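Local structure of E3 ubiquitin ligase RavN (Legionella pneumophila, 5MIY) at residues 26-30 with 58-64; 31-36 with 86-92. The protein is an E3 ubiquitin ligase effector of Legionella pneumophila, which probably promotes the transfer of ubiquitin from an E2 enzyme to target proteins. All blocks are in the same frame, centred on the assembly; numbering follows the deposited sequence.

Interaction 1 (26-30 with 58-64); sequences VYLVK and KYWPIPA. With SO4 (sulfate ion), chain F; EDO (1,2-ethanediol), chain H.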
ATOM      1  N   VAL A  26      -2.737  -4.036  -1.594  1.00 39.00           N
ATOM      2  CA  VAL A  26      -2.126  -4.005  -0.273  1.00 39.59           C
ATOM      3  C   VAL A  26      -0.639  -4.306  -0.410  1.00 42.15           C
ATOM      4  O   VAL A  26      -0.240  -5.180  -1.187  1.00 44.63           O
ATOM      5  CB  VAL A  26      -2.810  -5.008   0.689  1.00 36.90           C
ATOM      6  CG1 VAL A  26      -2.214  -4.887   2.070  1.00 37.98           C
ATOM      7  CG2 VAL A  26      -4.318  -4.743   0.739  1.00 37.28           C
ATOM      8  N   TYR A  27       0.178  -3.569   0.339  1.00 42.22           N
ATOM      9  CA  TYR A  27       1.623  -3.754   0.322  1.00 40.57           C
ATOM     10  C   TYR A  27       2.216  -3.151   1.587  1.00 44.23           C
ATOM     11  O   TYR A  27       1.564  -2.374   2.293  1.00 45.66           O
ATOM     12  CB  TYR A  27       2.270  -3.133  -0.929  1.00 36.29           C
ATOM     13  CG  TYR A  27       1.930  -1.666  -1.195  1.00 38.33           C
ATOM     14  CD1 TYR A  27       2.664  -0.635  -0.611  1.00 39.48           C
ATOM     15  CD2 TYR A  27       0.881  -1.319  -2.046  1.00 38.24           C
ATOM     16  CE1 TYR A  27       2.358   0.707  -0.859  1.00 38.86           C
ATOM     17  CE2 TYR A  27       0.573   0.019  -2.307  1.00 39.21           C
ATOM     18  CZ  TYR A  27       1.301   1.027  -1.706  1.00 40.38           C
ATOM     19  OH  TYR A  27       0.972   2.348  -1.970  1.00 40.74           O
ATOM     20  N   LEU A  28       3.468  -3.523   1.854  1.00 44.33           N
ATOM     21  CA  LEU A  28       4.250  -3.008   2.967  1.00 44.62           C
ATOM     22  C   LEU A  28       5.308  -2.034   2.461  1.00 45.68           C
ATOM     23  O   LEU A  28       5.926  -2.262   1.416  1.00 46.15           O
ATOM     24  CB  LEU A  28       4.933  -4.161   3.714  1.00 46.37           C
ATOM     25  CG  LEU A  28       5.316  -3.950   5.171  1.00 50.23           C
ATOM     26  CD1 LEU A  28       4.073  -4.079   6.042  1.00 52.67           C
ATOM     27  CD2 LEU A  28       6.385  -4.973   5.585  1.00 51.10           C
ATOM     28  N   VAL A  29       5.516  -0.944   3.201  1.00 46.50           N
ATOM     29  CA  VAL A  29       6.663  -0.078   2.965  1.00 49.30           C
ATOM     30  C   VAL A  29       7.453   0.037   4.264  1.00 55.52           C
ATOM     31  O   VAL A  29       6.934  -0.185   5.362  1.00 57.08           O
ATOM     32  CB  VAL A  29       6.273   1.322   2.433  1.00 46.73           C
ATOM     33  CG1 VAL A  29       5.473   1.203   1.128  1.00 42.09           C
ATOM     34  CG2 VAL A  29       5.507   2.114   3.483  1.00 45.27           C
ATOM     35  N   LYS A  30       8.735   0.366   4.118  1.00 57.29           N
ATOM     36  CA  LYS A  30       9.647   0.554   5.240  1.00 58.77           C
ATOM     37  C   LYS A  30       9.756   2.045   5.534  1.00 61.84           C
ATOM     38  O   LYS A  30      10.048   2.832   4.631  1.00 63.65           O
ATOM     39  CB  LYS A  30      11.025  -0.027   4.908  1.00 60.22           C
ATOM     40  CG  LYS A  30      12.036  -0.066   6.061  1.00 63.28           C
ATOM     41  CD  LYS A  30      13.243  -0.933   5.686  1.00 65.70           C
ATOM     42  CE  LYS A  30      14.215  -1.123   6.846  1.00 68.03           C
ATOM     43  NZ  LYS A  30      15.242  -2.158   6.536  1.00 68.94           N
ATOM     44  N   LYS A  58      10.029   1.696  -2.810  1.00 47.41           N
ATOM     45  CA  LYS A  58      10.132   0.251  -2.691  1.00 48.74           C
ATOM     46  C   LYS A  58       8.998  -0.257  -1.814  1.00 47.77           C
ATOM     47  O   LYS A  58       8.614   0.402  -0.843  1.00 52.13           O
ATOM     48  CB  LYS A  58      11.486  -0.156  -2.093  1.00 49.10           C
ATOM     49  CG  LYS A  58      12.692   0.383  -2.857  1.00 55.35           C
ATOM     50  CD  LYS A  58      13.977  -0.312  -2.426  1.00 61.97           C
ATOM     51  CE  LYS A  58      15.152   0.082  -3.322  1.00 66.48           C
ATOM     52  NZ  LYS A  58      14.877  -0.150  -4.773  1.00 66.80           N
ATOM     53  N   TYR A  59       8.458  -1.425  -2.158  1.00 45.20           N
ATOM     54  CA  TYR A  59       7.367  -2.003  -1.388  1.00 45.10           C
ATOM     55  C   TYR A  59       7.438  -3.522  -1.461  1.00 48.57           C
ATOM     56  O   TYR A  59       8.060  -4.094  -2.361  1.00 49.95           O
ATOM     57  CB  TYR A  59       5.997  -1.516  -1.888  1.00 42.46           C
ATOM     58  CG  TYR A  59       5.655  -1.998  -3.279  1.00 42.07           C
ATOM     59  CD1 TYR A  59       6.043  -1.274  -4.402  1.00 40.12           C
ATOM     60  CD2 TYR A  59       4.937  -3.173  -3.476  1.00 41.75           C
ATOM     61  CE1 TYR A  59       5.747  -1.706  -5.666  1.00 40.01           C
ATOM     62  CE2 TYR A  59       4.625  -3.612  -4.753  1.00 42.57           C
ATOM     63  CZ  TYR A  59       5.036  -2.868  -5.843  1.00 43.15           C
ATOM     64  OH  TYR A  59       4.736  -3.283  -7.123  1.00 44.98           O
ATOM     65  N   TRP A  60       6.771  -4.168  -0.505  1.00 48.25           N
ATOM     66  CA  TRP A  60       6.642  -5.617  -0.470  1.00 46.19           C
ATOM     67  C   TRP A  60       5.168  -5.952  -0.659  1.00 43.92           C
ATOM     68  O   TRP A  60       4.345  -5.565   0.185  1.00 44.07           O
ATOM     69  CB  TRP A  60       7.162  -6.190   0.858  1.00 46.41           C
ATOM     70  CG  TRP A  60       8.667  -6.050   1.052  1.00 48.41           C
ATOM     71  CD1 TRP A  60       9.624  -6.971   0.743  1.00 50.49           C
ATOM     72  CD2 TRP A  60       9.363  -4.916   1.594  1.00 49.13           C
ATOM     73  NE1 TRP A  60      10.873  -6.486   1.065  1.00 52.11           N
ATOM     74  CE2 TRP A  60      10.740  -5.225   1.584  1.00 49.89           C
ATOM     75  CE3 TRP A  60       8.955  -3.670   2.082  1.00 50.33           C
ATOM     76  CZ2 TRP A  60      11.711  -4.331   2.041  1.00 50.82           C
ATOM     77  CZ3 TRP A  60       9.915  -2.787   2.537  1.00 50.26           C
ATOM     78  CH2 TRP A  60      11.283  -3.124   2.518  1.00 50.40           C
ATOM     79  N   PRO A  61       4.777  -6.627  -1.739  1.00 43.78           N
ATOM     80  CA  PRO A  61       3.360  -6.953  -1.931  1.00 45.82           C
ATOM     81  C   PRO A  61       2.853  -7.938  -0.888  1.00 45.01           C
ATOM     82  O   PRO A  61       3.569  -8.839  -0.449  1.00 45.60           O
ATOM     83  CB  PRO A  61       3.321  -7.568  -3.336  1.00 46.34           C
ATOM     84  CG  PRO A  61       4.725  -7.986  -3.619  1.00 48.18           C
ATOM     85  CD  PRO A  61       5.604  -7.025  -2.890  1.00 47.70           C
ATOM     86  N   ILE A  62       1.592  -7.745  -0.503  1.00 46.00           N
ATOM     87  CA  ILE A  62       0.873  -8.564   0.476  1.00 44.69           C
ATOM     88  C   ILE A  62      -0.478  -8.893  -0.151  1.00 46.64           C
ATOM     89  O   ILE A  62      -1.152  -7.981  -0.664  1.00 45.44           O
ATOM     90  CB  ILE A  62       0.687  -7.810   1.805  1.00 45.03           C
ATOM     91  CG1 ILE A  62       2.026  -7.322   2.368  1.00 44.57           C
ATOM     92  CG2 ILE A  62      -0.117  -8.633   2.810  1.00 45.22           C
ATOM     93  CD1 ILE A  62       2.820  -8.377   3.111  1.00 47.29           C
ATOM     94  N   PRO A  63      -0.914 -10.153  -0.168  1.00 46.85           N
ATOM     95  CA  PRO A  63      -2.260 -10.445  -0.680  1.00 48.32           C
ATOM     96  C   PRO A  63      -3.311  -9.773   0.192  1.00 49.38           C
ATOM     97  O   PRO A  63      -3.213  -9.779   1.420  1.00 50.74           O
ATOM     98  CB  PRO A  63      -2.349 -11.977  -0.601  1.00 50.54           C
ATOM     99  CG  PRO A  63      -0.903 -12.456  -0.513  1.00 50.42           C
ATOM    100  CD  PRO A  63      -0.190 -11.372   0.240  1.00 47.52           C
ATOM    101  N   ALA A  64      -4.313  -9.164  -0.457  1.00 47.73           N
ATOM    102  CA  ALA A  64      -5.414  -8.562   0.294  1.00 45.35           C
ATOM    103  C   ALA A  64      -6.030  -9.558   1.268  1.00 46.96           C
ATOM    104  O   ALA A  64      -6.413  -9.194   2.387  1.00 48.84           O
ATOM    105  CB  ALA A  64      -6.488  -8.031  -0.660  1.00 45.29           C
TER
HETATM  106  S   SO4 F 203      12.635   4.044  -0.647  0.84 90.09           S
HETATM  107  O1  SO4 F 203      11.964   4.966  -1.556  0.84 89.14           O
HETATM  108  O2  SO4 F 203      13.026   4.761   0.564  0.84 90.44           O
HETATM  109  O3  SO4 F 203      13.831   3.505  -1.296  0.84 90.85           O
HETATM  110  O4  SO4 F 203      11.733   2.950  -0.296  0.84 87.42           O
HETATM  111  C1  EDO H 205      -4.652 -10.149  -4.192  1.00 58.20           C
HETATM  112  O1  EDO H 205      -4.313  -8.942  -3.503  1.00 52.69           O
HETATM  113  C2  EDO H 205      -3.680 -10.369  -5.338  1.00 59.98           C
HETATM  114  O2  EDO H 205      -2.348 -10.179  -4.844  1.00 62.44           O
HETATM  115  O   HOH W   1      -2.466  -6.857  -2.668  1.00 46.30           O
HETATM  116  O   HOH W   2       9.838   0.965   1.568  1.00 53.13           O

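Interaction 2 (31-36 with 86-92); sequences IGDNKF and PISKDQV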
ATOM      1  N   ILE A  31       9.505   2.436   6.783  1.00 63.39           N
ATOM      2  CA  ILE A  31       9.575   3.841   7.173  1.00 66.96           C
ATOM      3  C   ILE A  31      10.680   4.114   8.178  1.00 72.52           C
ATOM      4  O   ILE A  31      10.841   5.262   8.610  1.00 71.74           O
ATOM      5  CB  ILE A  31       8.225   4.351   7.717  1.00 65.73           C
ATOM      6  CG1 ILE A  31       7.923   3.721   9.076  1.00 65.80           C
ATOM      7  CG2 ILE A  31       7.098   4.077   6.720  1.00 65.38           C
ATOM      8  CD1 ILE A  31       6.802   4.413   9.813  1.00 65.04           C
ATOM      9  N   GLY A  32      11.450   3.104   8.555  1.00 76.60           N
ATOM     10  CA  GLY A  32      12.552   3.275   9.483  1.00 82.30           C
ATOM     11  C   GLY A  32      13.186   1.927   9.736  1.00 87.71           C
ATOM     12  O   GLY A  32      12.775   0.907   9.172  1.00 89.71           O
ATOM     13  N   ASP A  33      14.202   1.926  10.593  1.00 88.07           N
ATOM     14  CA  ASP A  33      14.813   0.660  10.967  1.00 88.69           C
ATOM     15  C   ASP A  33      13.845  -0.134  11.833  1.00 84.42           C
ATOM     16  O   ASP A  33      13.308   0.385  12.817  1.00 82.19           O
ATOM     17  CB  ASP A  33      16.127   0.882  11.705  1.00 95.72           C
ATOM     18  CG  ASP A  33      16.893  -0.409  11.903  1.00102.69           C
ATOM     19  OD1 ASP A  33      17.304  -1.013  10.887  1.00102.98           O
ATOM     20  OD2 ASP A  33      17.064  -0.831  13.066  1.00105.18           O
ATOM     21  N   ASN A  34      13.608  -1.392  11.449  1.00 82.54           N
ATOM     22  CA  ASN A  34      12.650  -2.272  12.128  1.00 84.04           C
ATOM     23  C   ASN A  34      11.260  -1.637  12.233  1.00 81.98           C
ATOM     24  O   ASN A  34      10.489  -1.944  13.146  1.00 79.56           O
ATOM     25  CB  ASN A  34      13.165  -2.683  13.512  1.00 86.71           C
ATOM     26  CG  ASN A  34      12.465  -3.918  14.059  1.00 88.34           C
ATOM     27  OD1 ASN A  34      12.267  -4.903  13.346  1.00 89.76           O
ATOM     28  ND2 ASN A  34      12.078  -3.866  15.328  1.00 88.31           N
ATOM     29  N   LYS A  35      10.916  -0.754  11.294  1.00 78.15           N
ATOM     30  CA  LYS A  35       9.630  -0.060  11.299  1.00 73.73           C
ATOM     31  C   LYS A  35       9.017  -0.141   9.908  1.00 72.38           C
ATOM     32  O   LYS A  35       9.536   0.456   8.959  1.00 74.30           O
ATOM     33  CB  LYS A  35       9.785   1.396  11.745  1.00 72.94           C
ATOM     34  CG  LYS A  35      10.234   1.553  13.192  1.00 74.74           C
ATOM     35  CD  LYS A  35      10.330   3.016  13.600  1.00 75.71           C
ATOM     36  CE  LYS A  35       9.013   3.743  13.391  1.00 76.14           C
ATOM     37  NZ  LYS A  35       9.126   5.193  13.720  1.00 76.50           N
ATOM     38  N   PHE A  36       7.912  -0.871   9.789  1.00 66.72           N
ATOM     39  CA  PHE A  36       7.229  -1.064   8.520  1.00 61.99           C
ATOM     40  C   PHE A  36       5.770  -0.649   8.652  1.00 58.94           C
ATOM     41  O   PHE A  36       5.193  -0.687   9.742  1.00 58.61           O
ATOM     42  CB  PHE A  36       7.333  -2.524   8.055  1.00 59.92           C
ATOM     43  CG  PHE A  36       8.749  -3.009   7.904  1.00 59.43           C
ATOM     44  CD1 PHE A  36       9.443  -3.521   8.990  1.00 59.25           C
ATOM     45  CD2 PHE A  36       9.392  -2.936   6.680  1.00 60.19           C
ATOM     46  CE1 PHE A  36      10.747  -3.959   8.854  1.00 60.50           C
ATOM     47  CE2 PHE A  36      10.699  -3.370   6.537  1.00 60.00           C
ATOM     48  CZ  PHE A  36      11.377  -3.882   7.628  1.00 60.95           C
ATOM     49  N   PRO A  86       3.303   1.946  12.820  1.00 67.91           N
ATOM     50  CA  PRO A  86       4.246   0.982  12.246  1.00 67.69           C
ATOM     51  C   PRO A  86       4.268  -0.329  13.018  1.00 64.97           C
ATOM     52  O   PRO A  86       3.829  -0.420  14.165  1.00 64.85           O
ATOM     53  CB  PRO A  86       5.596   1.701  12.350  1.00 70.30           C
ATOM     54  CG  PRO A  86       5.433   2.621  13.515  1.00 71.11           C
ATOM     55  CD  PRO A  86       3.988   3.046  13.524  1.00 69.29           C
ATOM     56  N   ILE A  87       4.795  -1.359  12.358  1.00 63.40           N
ATOM     57  CA  ILE A  87       4.987  -2.663  12.979  1.00 64.67           C
ATOM     58  C   ILE A  87       6.417  -3.130  12.741  1.00 63.53           C
ATOM     59  O   ILE A  87       7.054  -2.784  11.742  1.00 65.19           O
ATOM     60  CB  ILE A  87       3.974  -3.715  12.466  1.00 65.59           C
ATOM     61  CG1 ILE A  87       4.219  -4.045  10.995  1.00 64.35           C
ATOM     62  CG2 ILE A  87       2.544  -3.231  12.673  1.00 65.82           C
ATOM     63  CD1 ILE A  87       3.292  -5.119  10.469  1.00 65.46           C
ATOM     64  N   SER A  88       6.917  -3.927  13.683  1.00 60.22           N
ATOM     65  CA  SER A  88       8.284  -4.419  13.648  1.00 60.35           C
ATOM     66  C   SER A  88       8.445  -5.514  12.599  1.00 60.59           C
ATOM     67  O   SER A  88       7.471  -6.106  12.127  1.00 62.00           O
ATOM     68  CB  SER A  88       8.679  -4.976  15.013  1.00 60.98           C
ATOM     69  OG  SER A  88       8.103  -6.262  15.193  1.00 62.97           O
ATOM     70  N   LYS A  89       9.707  -5.797  12.258  1.00 59.62           N
ATOM     71  CA  LYS A  89       9.999  -6.885  11.329  1.00 61.05           C
ATOM     72  C   LYS A  89       9.478  -8.215  11.859  1.00 61.09           C
ATOM     73  O   LYS A  89       8.972  -9.042  11.092  1.00 59.41           O
ATOM     74  CB  LYS A  89      11.506  -6.966  11.071  1.00 64.97           C
ATOM     75  CG  LYS A  89      11.955  -8.226  10.344  1.00 68.59           C
ATOM     76  CD  LYS A  89      13.423  -8.140   9.942  1.00 73.93           C
ATOM     77  CE  LYS A  89      14.316  -7.884  11.145  1.00 77.17           C
ATOM     78  NZ  LYS A  89      15.715  -7.555  10.743  1.00 78.48           N
ATOM     79  N   ASP A  90       9.601  -8.442  13.171  1.00 63.57           N
ATOM     80  CA  ASP A  90       9.067  -9.661  13.766  1.00 66.54           C
ATOM     81  C   ASP A  90       7.559  -9.733  13.582  1.00 64.69           C
ATOM     82  O   ASP A  90       7.018 -10.764  13.163  1.00 63.99           O
ATOM     83  CB  ASP A  90       9.432  -9.729  15.252  1.00 69.34           C
ATOM     84  CG  ASP A  90      10.846 -10.226  15.485  1.00 73.37           C
ATOM     85  OD1 ASP A  90      11.339 -11.034  14.667  1.00 73.48           O
ATOM     86  OD2 ASP A  90      11.465  -9.807  16.490  1.00 73.75           O
ATOM     87  N   GLN A  91       6.864  -8.631  13.880  1.00 63.53           N
ATOM     88  CA  GLN A  91       5.423  -8.580  13.657  1.00 60.88           C
ATOM     89  C   GLN A  91       5.081  -8.801  12.188  1.00 58.57           C
ATOM     90  O   GLN A  91       4.095  -9.480  11.872  1.00 59.71           O
ATOM     91  CB  GLN A  91       4.862  -7.247  14.154  1.00 61.44           C
ATOM     92  CG  GLN A  91       4.840  -7.130  15.674  1.00 64.40           C
ATOM     93  CD  GLN A  91       4.608  -5.708  16.150  1.00 69.21           C
ATOM     94  OE1 GLN A  91       4.934  -4.747  15.453  1.00 71.40           O
ATOM     95  NE2 GLN A  91       4.046  -5.567  17.348  1.00 70.94           N
ATOM     96  N   VAL A  92       5.885  -8.244  11.272  1.00 55.05           N
ATOM     97  CA  VAL A  92       5.655  -8.488   9.849  1.00 54.57           C
ATOM     98  C   VAL A  92       5.743  -9.978   9.550  1.00 56.34           C
ATOM     99  O   VAL A  92       4.910 -10.535   8.824  1.00 58.09           O
ATOM    100  CB  VAL A  92       6.650  -7.688   8.983  1.00 52.63           C
ATOM    101  CG1 VAL A  92       6.554  -8.135   7.539  1.00 51.54           C
ATOM    102  CG2 VAL A  92       6.401  -6.196   9.099  1.00 50.87           C
TER

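Interaction 1 (26-30 with 58-64)
Three backbone hydrogen bonds join the two antiparallel segments. Leu28 N donates to Trp60 O at 2.8 Å, and Trp60 N returns a bond of 2.8 Å to Leu28 O. Leu28 and Trp60 are thus a hydrogen-bonded pair. Ile62 N donates to Val26 O at 3.2 Å, while Tyr27 and Pro61 form the non-hydrogen-bonded pair between. At one end water 2 takes the place of a direct bond. Water 2 accepts from Lys30 N at 2.8 Å and donates to Lys58 O at 2.8 Å. At the other end water 1 links Val26 N (3.0 Å) to Ile62 O (2.6 Å).

Side chains pack on both faces. On one, Leu28 CB lies 4.2 Å from Trp60 CB, and the indole turns its edge to the backbone from Leu28 to Lys30, with Lys30 CB 3.8 Å from Trp60 CZ3. On the other, Tyr27 CD1 meets Tyr59 CB at 3.7 Å, the two rings oblique to each other. Val26 CG1 packs on Ile62 CB at 4.1 Å. Pro63, next in the chain, holds the N-cap position of helix 64-68.

This is a central ladder of the four-stranded antiparallel sheet. Strand 35-41 flanks 25-32, and strand 106-107 flanks 58-61. Helix 89-96 packs on the Leu28 face, where Val92 touches Leu28 and Phe96 touches Ile62. On the Tyr27 face, Tyr27 OH bonds to Asp51 and the Tyr59 ring meets Phe108.

Interaction 2 (31-36 with 86-92)
Asn34 reaches across with chi1 in t: Asn34 OD1 accepts a hydrogen bond of 2.9 Å from Lys89 N, first residue of helix 89-96. Asn34 ND2 also lies 3.6 Å from Ser88 CB. Ser88 has chi1 in p, which lets Ser88 OG accept from Gln91 N at 3.0 Å, while Ser88 N donates to Gln91 OE1 at 2.8 Å. The reciprocal pair is a capping box, with Ser88 as N-cap.

Residues 31-36 are the turn end of the beta hairpin formed by strands 25-32 and 35-41. The type II turn runs from Gly32 to Lys35 and puts Asn34 in a left-handed backbone conformation. Lys35 O accepts from Ile31 N at 2.9 Å and weakly from Gly32 N at 3.3 Å, so two residues oppose one: a classic beta bulge. Past the turn, Phe36 forms a single antiparallel bridge with Ile87: Phe36 N donates to Ile87 O at 2.9 Å, and Ile87 N to Phe36 O at 2.7 Å.

Phe36, chi1 in m, lays its ring beside the first turn of the helix. Phe36 CE1 is 3.8 Å from Lys89 CB, and Phe36 CB is 3.9 Å from Val92 CG2. Lys89 runs t, t, then p at chi3; its NZ forms a salt bridge with Asp101. Pro86 meets two hairpin side chains: Pro86 CB lies 3.9 Å from Ile31 CD1, Pro86 CG 3.8 Å from Lys35 CE.

How the interactions relate
Both interactions involve strand 25-32, but interaction 2 bonds mainly through the hairpin turn and Phe36 of strand 35-41, at an edge of the sheet. Interaction 1 is mostly buried and lies near the centre of the chain, joining strand 25-32 to 58-61. Interaction 2 is partly buried and sits at the hairpin end, where helix 89-96 begins. Interaction 1 is strand pairing, bonded through backbone atoms and two bridging waters. Interaction 2 has one beta bridge and adds a side-chain bond to the helix start. The two meet at Phe36 and Val92: Leu28 CD2 lies 3.6 Å from Phe36 CB and 3.7 Å from Val92 CG2. Asp101 also connects them, forming salt bridges with both Lys30 and Lys89.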